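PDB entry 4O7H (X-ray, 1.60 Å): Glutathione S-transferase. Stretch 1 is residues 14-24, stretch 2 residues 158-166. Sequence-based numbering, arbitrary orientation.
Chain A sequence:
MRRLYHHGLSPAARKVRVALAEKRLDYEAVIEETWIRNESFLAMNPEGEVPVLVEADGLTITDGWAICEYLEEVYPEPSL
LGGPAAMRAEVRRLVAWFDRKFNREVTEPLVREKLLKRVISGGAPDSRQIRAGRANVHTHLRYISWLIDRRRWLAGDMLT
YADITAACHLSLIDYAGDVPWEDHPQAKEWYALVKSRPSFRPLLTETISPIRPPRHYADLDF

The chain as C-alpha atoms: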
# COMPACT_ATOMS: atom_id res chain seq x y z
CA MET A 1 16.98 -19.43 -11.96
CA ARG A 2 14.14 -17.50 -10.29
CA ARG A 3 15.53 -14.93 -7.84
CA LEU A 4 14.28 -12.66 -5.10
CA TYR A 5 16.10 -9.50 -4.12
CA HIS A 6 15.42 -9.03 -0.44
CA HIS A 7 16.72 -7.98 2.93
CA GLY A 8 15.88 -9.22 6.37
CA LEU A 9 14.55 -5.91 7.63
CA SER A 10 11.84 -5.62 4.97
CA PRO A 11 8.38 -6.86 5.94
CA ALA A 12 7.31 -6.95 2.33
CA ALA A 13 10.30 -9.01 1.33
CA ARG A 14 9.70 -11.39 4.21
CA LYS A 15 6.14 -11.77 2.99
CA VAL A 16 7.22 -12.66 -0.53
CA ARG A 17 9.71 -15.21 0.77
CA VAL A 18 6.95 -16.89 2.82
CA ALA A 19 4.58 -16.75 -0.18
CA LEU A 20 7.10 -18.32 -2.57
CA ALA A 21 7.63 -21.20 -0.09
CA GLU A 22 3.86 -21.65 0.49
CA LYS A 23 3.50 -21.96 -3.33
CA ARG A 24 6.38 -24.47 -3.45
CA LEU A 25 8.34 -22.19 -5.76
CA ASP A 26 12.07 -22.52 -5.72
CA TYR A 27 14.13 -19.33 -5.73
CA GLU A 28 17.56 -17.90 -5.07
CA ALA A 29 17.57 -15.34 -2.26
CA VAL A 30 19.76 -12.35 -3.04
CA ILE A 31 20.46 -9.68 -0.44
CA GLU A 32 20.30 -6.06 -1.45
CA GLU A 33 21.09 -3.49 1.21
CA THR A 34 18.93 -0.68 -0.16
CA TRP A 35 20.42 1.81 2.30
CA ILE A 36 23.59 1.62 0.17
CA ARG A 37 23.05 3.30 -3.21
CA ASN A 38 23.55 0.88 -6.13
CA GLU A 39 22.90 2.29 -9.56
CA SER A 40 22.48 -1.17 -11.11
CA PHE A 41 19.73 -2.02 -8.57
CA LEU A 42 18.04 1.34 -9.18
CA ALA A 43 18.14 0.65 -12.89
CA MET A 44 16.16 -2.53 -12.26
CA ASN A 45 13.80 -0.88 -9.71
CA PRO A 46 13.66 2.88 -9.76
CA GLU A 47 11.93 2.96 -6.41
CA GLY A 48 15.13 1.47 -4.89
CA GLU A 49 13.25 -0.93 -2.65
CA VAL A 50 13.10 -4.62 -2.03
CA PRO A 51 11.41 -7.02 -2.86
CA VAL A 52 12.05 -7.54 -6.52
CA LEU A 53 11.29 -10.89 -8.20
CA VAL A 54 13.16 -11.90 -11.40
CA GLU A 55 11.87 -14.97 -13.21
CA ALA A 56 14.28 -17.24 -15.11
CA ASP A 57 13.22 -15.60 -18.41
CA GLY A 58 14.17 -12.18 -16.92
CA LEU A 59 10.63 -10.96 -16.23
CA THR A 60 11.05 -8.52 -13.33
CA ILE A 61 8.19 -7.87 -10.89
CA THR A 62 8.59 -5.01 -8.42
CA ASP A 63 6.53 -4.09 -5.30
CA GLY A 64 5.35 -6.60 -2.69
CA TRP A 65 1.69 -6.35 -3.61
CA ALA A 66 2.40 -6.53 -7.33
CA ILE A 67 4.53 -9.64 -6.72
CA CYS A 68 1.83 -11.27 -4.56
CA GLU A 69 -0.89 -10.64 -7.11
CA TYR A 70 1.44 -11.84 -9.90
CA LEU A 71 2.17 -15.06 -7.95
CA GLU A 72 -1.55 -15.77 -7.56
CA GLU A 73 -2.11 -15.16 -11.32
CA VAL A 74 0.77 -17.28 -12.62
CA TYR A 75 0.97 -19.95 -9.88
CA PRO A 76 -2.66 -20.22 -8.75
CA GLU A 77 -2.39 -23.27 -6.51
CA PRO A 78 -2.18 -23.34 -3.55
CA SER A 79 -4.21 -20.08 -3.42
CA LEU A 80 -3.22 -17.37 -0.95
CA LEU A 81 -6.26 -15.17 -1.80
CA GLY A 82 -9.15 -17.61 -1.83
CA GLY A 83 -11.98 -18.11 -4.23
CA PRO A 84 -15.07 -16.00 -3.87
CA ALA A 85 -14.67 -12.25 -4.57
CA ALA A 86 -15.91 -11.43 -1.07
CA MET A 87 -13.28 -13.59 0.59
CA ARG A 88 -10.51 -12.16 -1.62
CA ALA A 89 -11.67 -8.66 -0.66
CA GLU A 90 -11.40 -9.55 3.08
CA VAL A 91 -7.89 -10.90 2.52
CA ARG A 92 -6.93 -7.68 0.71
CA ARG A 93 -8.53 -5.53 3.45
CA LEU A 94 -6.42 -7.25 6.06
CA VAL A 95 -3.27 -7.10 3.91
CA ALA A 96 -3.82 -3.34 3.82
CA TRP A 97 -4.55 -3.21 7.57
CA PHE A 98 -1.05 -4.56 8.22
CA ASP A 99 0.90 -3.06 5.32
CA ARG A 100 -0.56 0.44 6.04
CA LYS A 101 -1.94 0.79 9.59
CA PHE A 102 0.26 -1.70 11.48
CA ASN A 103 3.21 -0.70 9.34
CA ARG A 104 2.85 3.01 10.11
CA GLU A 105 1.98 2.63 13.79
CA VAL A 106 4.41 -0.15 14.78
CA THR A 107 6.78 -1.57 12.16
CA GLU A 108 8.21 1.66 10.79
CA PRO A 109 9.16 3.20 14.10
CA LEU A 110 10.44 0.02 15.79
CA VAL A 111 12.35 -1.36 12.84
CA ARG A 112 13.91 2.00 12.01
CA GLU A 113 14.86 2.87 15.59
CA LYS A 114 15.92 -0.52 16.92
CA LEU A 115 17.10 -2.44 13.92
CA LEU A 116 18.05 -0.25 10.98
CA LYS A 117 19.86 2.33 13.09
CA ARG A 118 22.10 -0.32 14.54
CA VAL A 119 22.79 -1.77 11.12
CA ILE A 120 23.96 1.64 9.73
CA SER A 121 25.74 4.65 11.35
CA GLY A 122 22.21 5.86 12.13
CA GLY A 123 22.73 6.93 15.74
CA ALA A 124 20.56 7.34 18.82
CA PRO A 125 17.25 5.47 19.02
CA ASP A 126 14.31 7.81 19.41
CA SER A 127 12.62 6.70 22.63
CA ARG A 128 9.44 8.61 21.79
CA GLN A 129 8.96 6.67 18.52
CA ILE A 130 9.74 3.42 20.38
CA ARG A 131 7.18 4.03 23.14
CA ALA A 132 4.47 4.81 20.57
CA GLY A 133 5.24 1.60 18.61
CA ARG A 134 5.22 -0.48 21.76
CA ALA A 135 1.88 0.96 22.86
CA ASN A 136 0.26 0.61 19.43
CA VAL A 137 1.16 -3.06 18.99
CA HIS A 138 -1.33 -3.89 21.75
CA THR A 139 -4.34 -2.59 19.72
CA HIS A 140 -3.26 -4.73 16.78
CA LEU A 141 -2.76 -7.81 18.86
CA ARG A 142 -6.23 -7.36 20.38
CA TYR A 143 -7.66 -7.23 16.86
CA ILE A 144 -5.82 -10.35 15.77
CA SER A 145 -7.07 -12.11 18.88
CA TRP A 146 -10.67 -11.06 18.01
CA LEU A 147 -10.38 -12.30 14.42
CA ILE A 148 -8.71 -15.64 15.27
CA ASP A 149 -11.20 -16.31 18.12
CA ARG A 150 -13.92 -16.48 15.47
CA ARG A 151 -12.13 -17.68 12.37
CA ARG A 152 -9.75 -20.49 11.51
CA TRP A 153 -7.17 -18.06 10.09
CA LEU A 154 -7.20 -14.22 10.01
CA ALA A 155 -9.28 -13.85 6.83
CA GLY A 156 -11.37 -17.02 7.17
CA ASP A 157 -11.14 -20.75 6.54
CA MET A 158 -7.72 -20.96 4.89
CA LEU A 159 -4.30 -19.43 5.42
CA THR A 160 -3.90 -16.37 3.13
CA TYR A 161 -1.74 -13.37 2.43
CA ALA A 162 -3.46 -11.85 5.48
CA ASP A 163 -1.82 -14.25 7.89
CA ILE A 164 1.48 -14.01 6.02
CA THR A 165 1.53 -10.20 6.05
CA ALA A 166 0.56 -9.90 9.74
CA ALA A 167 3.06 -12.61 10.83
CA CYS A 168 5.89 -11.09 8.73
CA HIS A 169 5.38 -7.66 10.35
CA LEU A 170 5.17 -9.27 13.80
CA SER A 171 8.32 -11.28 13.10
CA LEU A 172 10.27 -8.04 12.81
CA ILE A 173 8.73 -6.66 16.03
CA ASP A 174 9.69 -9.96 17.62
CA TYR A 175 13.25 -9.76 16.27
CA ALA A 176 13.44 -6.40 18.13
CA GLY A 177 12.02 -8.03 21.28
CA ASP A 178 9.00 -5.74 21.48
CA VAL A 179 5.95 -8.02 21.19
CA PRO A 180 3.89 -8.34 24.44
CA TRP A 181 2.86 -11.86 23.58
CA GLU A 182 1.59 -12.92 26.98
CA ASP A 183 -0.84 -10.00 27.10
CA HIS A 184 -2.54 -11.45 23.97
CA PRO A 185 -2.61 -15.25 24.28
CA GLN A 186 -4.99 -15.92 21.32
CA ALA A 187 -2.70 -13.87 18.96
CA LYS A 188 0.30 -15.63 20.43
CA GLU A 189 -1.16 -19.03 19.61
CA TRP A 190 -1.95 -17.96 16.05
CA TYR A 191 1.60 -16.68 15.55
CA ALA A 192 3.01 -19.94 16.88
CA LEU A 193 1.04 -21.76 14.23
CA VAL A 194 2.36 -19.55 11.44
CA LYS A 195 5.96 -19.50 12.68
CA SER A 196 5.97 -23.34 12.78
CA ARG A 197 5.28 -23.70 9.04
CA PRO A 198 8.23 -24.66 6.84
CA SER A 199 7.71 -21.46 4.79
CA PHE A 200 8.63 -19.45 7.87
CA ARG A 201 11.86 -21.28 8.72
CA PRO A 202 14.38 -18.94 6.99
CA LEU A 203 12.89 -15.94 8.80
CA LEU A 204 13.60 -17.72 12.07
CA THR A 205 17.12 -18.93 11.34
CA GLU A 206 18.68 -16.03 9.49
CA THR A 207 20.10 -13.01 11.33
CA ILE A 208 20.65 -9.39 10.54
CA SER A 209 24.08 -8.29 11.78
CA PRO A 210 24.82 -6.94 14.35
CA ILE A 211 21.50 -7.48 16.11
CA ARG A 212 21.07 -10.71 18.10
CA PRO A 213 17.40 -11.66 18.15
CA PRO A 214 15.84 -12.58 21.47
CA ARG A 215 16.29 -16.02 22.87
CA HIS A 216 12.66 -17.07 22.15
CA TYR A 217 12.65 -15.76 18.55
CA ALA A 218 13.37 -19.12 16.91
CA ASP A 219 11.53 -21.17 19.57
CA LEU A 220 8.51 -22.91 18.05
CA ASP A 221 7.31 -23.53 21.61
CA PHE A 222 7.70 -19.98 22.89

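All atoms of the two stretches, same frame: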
# COMPACT_ATOMS: atom_id res chain seq x y z
N ARG A 14 10.00 -10.20 3.42
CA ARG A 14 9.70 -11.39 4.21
C ARG A 14 8.44 -12.04 3.70
O ARG A 14 8.38 -13.27 3.53
CB ARG A 14 9.60 -11.07 5.69
CG ARG A 14 10.93 -10.73 6.39
CD ARG A 14 10.78 -10.59 7.92
NE ARG A 14 12.12 -10.47 8.48
CZ ARG A 14 12.56 -11.06 9.59
NH1 ARG A 14 11.75 -11.72 10.38
NH2 ARG A 14 13.85 -10.97 9.89
N LYS A 15 7.41 -11.24 3.50
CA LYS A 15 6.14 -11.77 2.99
C LYS A 15 6.29 -12.53 1.69
O LYS A 15 5.73 -13.62 1.51
CB LYS A 15 5.07 -10.69 2.87
CG LYS A 15 3.95 -11.13 1.92
CD LYS A 15 2.72 -10.35 2.09
CE LYS A 15 2.90 -8.93 1.72
NZ LYS A 15 1.57 -8.30 1.87
N VAL A 16 7.04 -11.99 0.73
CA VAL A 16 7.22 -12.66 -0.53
C VAL A 16 7.99 -13.99 -0.36
O VAL A 16 7.64 -15.00 -0.96
CB VAL A 16 7.86 -11.72 -1.56
CG1 VAL A 16 8.16 -12.47 -2.86
CG2 VAL A 16 6.92 -10.56 -1.93
N ARG A 17 9.00 -14.01 0.50
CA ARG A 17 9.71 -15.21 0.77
C ARG A 17 8.76 -16.30 1.31
O ARG A 17 8.83 -17.46 0.88
CB ARG A 17 10.84 -15.03 1.79
CG ARG A 17 11.97 -14.14 1.32
CD ARG A 17 13.09 -14.17 2.32
NE ARG A 17 13.86 -15.42 2.18
CZ ARG A 17 14.93 -15.70 2.93
NH1 ARG A 17 15.30 -14.86 3.89
NH2 ARG A 17 15.65 -16.79 2.69
N VAL A 18 7.94 -15.95 2.27
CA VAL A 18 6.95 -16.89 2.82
C VAL A 18 5.99 -17.35 1.73
O VAL A 18 5.68 -18.57 1.61
CB VAL A 18 6.25 -16.33 4.05
CG1 VAL A 18 5.12 -17.28 4.51
CG2 VAL A 18 7.24 -16.01 5.17
N ALA A 19 5.52 -16.42 0.91
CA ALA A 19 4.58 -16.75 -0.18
C ALA A 19 5.19 -17.73 -1.21
O ALA A 19 4.57 -18.69 -1.62
CB ALA A 19 4.12 -15.47 -0.87
N LEU A 20 6.43 -17.47 -1.62
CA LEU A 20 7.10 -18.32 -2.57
C LEU A 20 7.17 -19.76 -2.02
O LEU A 20 6.89 -20.74 -2.74
CB LEU A 20 8.51 -17.76 -2.81
CG LEU A 20 8.56 -16.54 -3.73
CD1 LEU A 20 9.93 -15.89 -3.61
CD2 LEU A 20 8.24 -16.89 -5.18
N ALA A 21 7.53 -19.88 -0.75
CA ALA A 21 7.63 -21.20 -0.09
C ALA A 21 6.25 -21.88 0.03
O ALA A 21 6.12 -23.09 -0.18
CB ALA A 21 8.31 -21.09 1.26
N GLU A 22 5.22 -21.12 0.39
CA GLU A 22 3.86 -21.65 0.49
C GLU A 22 3.41 -22.18 -0.87
O GLU A 22 2.73 -23.22 -0.94
CB GLU A 22 2.89 -20.58 0.96
CG GLU A 22 2.98 -20.29 2.46
CD GLU A 22 2.52 -21.41 3.35
OE1 GLU A 22 1.54 -22.10 2.96
OE2 GLU A 22 3.12 -21.61 4.43
N LYS A 23 3.87 -21.54 -1.95
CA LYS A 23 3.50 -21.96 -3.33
C LYS A 23 4.46 -23.01 -3.88
O LYS A 23 4.35 -23.42 -5.03
CB LYS A 23 3.41 -20.76 -4.24
CG LYS A 23 2.15 -19.95 -3.89
CD LYS A 23 1.89 -18.82 -4.83
CE LYS A 23 0.53 -18.23 -4.57
NZ LYS A 23 -0.58 -18.96 -5.23
N ARG A 24 5.39 -23.45 -3.05
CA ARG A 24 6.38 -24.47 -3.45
C ARG A 24 7.21 -24.04 -4.67
O ARG A 24 7.51 -24.82 -5.59
CB ARG A 24 5.68 -25.78 -3.72
CG ARG A 24 5.47 -26.58 -2.45
CD ARG A 24 4.49 -25.99 -1.47
NE ARG A 24 4.20 -26.91 -0.33
CZ ARG A 24 3.24 -26.69 0.56
NH1 ARG A 24 2.98 -27.57 1.55
NH2 ARG A 24 2.54 -25.57 0.51
N MET A 158 -8.99 -20.48 5.42
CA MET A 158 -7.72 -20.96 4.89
C MET A 158 -6.66 -19.91 5.17
O MET A 158 -7.00 -18.76 5.31
CB MET A 158 -7.80 -21.19 3.39
CG MET A 158 -8.37 -20.06 2.59
SD MET A 158 -8.48 -20.41 0.82
CE MET A 158 -6.83 -19.94 0.33
N LEU A 159 -5.41 -20.34 5.28
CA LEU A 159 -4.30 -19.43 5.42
C LEU A 159 -4.20 -18.60 4.12
O LEU A 159 -4.30 -19.13 3.00
CB LEU A 159 -3.02 -20.19 5.71
CG LEU A 159 -1.82 -19.27 5.92
CD1 LEU A 159 -0.96 -19.65 7.12
CD2 LEU A 159 -1.04 -19.16 4.65
N THR A 160 -3.95 -17.28 4.28
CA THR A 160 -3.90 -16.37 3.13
C THR A 160 -2.79 -15.36 3.33
O THR A 160 -2.08 -15.37 4.35
CB THR A 160 -5.19 -15.58 2.95
OG1 THR A 160 -5.41 -14.73 4.09
CG2 THR A 160 -6.35 -16.53 2.75
N TYR A 161 -2.68 -14.48 2.34
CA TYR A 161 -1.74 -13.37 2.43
C TYR A 161 -2.02 -12.55 3.70
O TYR A 161 -1.16 -11.85 4.21
CB TYR A 161 -1.85 -12.46 1.21
CG TYR A 161 -1.18 -13.01 -0.01
CD1 TYR A 161 0.17 -13.33 0.03
CD2 TYR A 161 -1.83 -13.16 -1.19
CE1 TYR A 161 0.79 -13.79 -1.08
CE2 TYR A 161 -1.19 -13.61 -2.31
CZ TYR A 161 0.11 -13.97 -2.23
OH TYR A 161 0.73 -14.43 -3.36
N ALA A 162 -3.23 -12.58 4.24
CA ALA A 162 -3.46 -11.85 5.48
C ALA A 162 -2.63 -12.34 6.61
O ALA A 162 -1.99 -11.55 7.37
CB ALA A 162 -4.94 -11.91 5.86
N ASP A 163 -2.64 -13.65 6.83
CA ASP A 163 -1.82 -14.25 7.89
C ASP A 163 -0.33 -14.02 7.62
O ASP A 163 0.45 -13.67 8.52
CB ASP A 163 -2.05 -15.76 7.95
CG ASP A 163 -3.49 -16.12 8.14
OD1 ASP A 163 -3.93 -16.19 9.32
OD2 ASP A 163 -4.18 -16.33 7.10
N ILE A 164 0.06 -14.15 6.34
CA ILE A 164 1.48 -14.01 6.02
C ILE A 164 1.96 -12.59 6.31
O ILE A 164 2.99 -12.37 6.95
CB ILE A 164 1.74 -14.37 4.58
CG1 ILE A 164 1.47 -15.88 4.36
CG2 ILE A 164 3.19 -14.12 4.23
CD1 ILE A 164 1.45 -16.22 2.90
N THR A 165 1.18 -11.61 5.88
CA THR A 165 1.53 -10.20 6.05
C THR A 165 1.63 -9.85 7.56
O THR A 165 2.64 -9.32 8.01
CB THR A 165 0.51 -9.29 5.34
OG1 THR A 165 0.41 -9.67 3.94
CG2 THR A 165 0.94 -7.82 5.45
N ALA A 166 0.59 -10.20 8.32
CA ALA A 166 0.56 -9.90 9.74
C ALA A 166 1.75 -10.58 10.48
O ALA A 166 2.46 -9.93 11.30
CB ALA A 166 -0.76 -10.35 10.36

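A single hydrogen bond joins the two stretches, and the rest of the contact is van der Waals packing, much of it between apolar groups. K15 NZ donates to T165 OG1 at 2.7 Å. The lysine is buried. Its CA-to-CB bond points sideways, but the chain then brings the ammonium group to the other helix, with chi3 in the p well. T165 OG1 in turn donates to Y161 O at 2.7 Å, one turn back in its own helix. The threonine hydroxyl is therefore used twice, as acceptor from the lysine and as donor to the backbone. K15 NZ is also hydrogen-bonded elsewhere in the structure.

The contact is made mainly by two helices, 14-22 and 161-166. Their axes approach to 9.2 Å, and their N-to-C directions differ by 138°, so they run roughly antiparallel but well skewed. The backbones come nearest at K15 and T165, where the CA atoms are 5.8 Å apart. The contact buries 379 Å², both sides summed.

I164 is central to the apolar part. Its CA-to-CB bond points toward the first helix. Its CG2 lies 3.7 Å from V18 CG1 and 3.8 Å from K15 O. That carbonyl already accepts from A19 N within its helix, so its contact with the methyl is packing only. I164 CD1 reaches farther toward the C-terminal end of the first helix, to 4.4 Å from both A19 CA and E22 CG.

Y161 fills the space beside A19. A19 CB meets the edge of the ring, near its plane, at 3.7 Å from Y161 CE1. The aliphatic part of K15 also reaches the ring, with K15 CD 4.4 Å from Y161 CD1. Farther along, K23 CE is 4.0 Å from Y161 OH, a van der Waals contact.

L159 adds a looser contact before the second helix begins. Its CD2 lies 4.3 Å from E22 OE1. This is no polar pairing, and both carboxylate oxygens of E22 are hydrogen-bonded elsewhere in the structure.

The helix ends are secured locally. T160 is the N-cap of the second helix: its OG1 accepts from A162 N at 3.1 Å. D163 OD2 accepts from T160 N at 3.0 Å, a second bond at the start of the helix. The first helix closes with a Schellman motif at R24, which has positive phi. R24 N donates to A21 O at 3.0 Å. In a separate side-chain bond, R24 NH2 donates to E22 O at 2.8 Å.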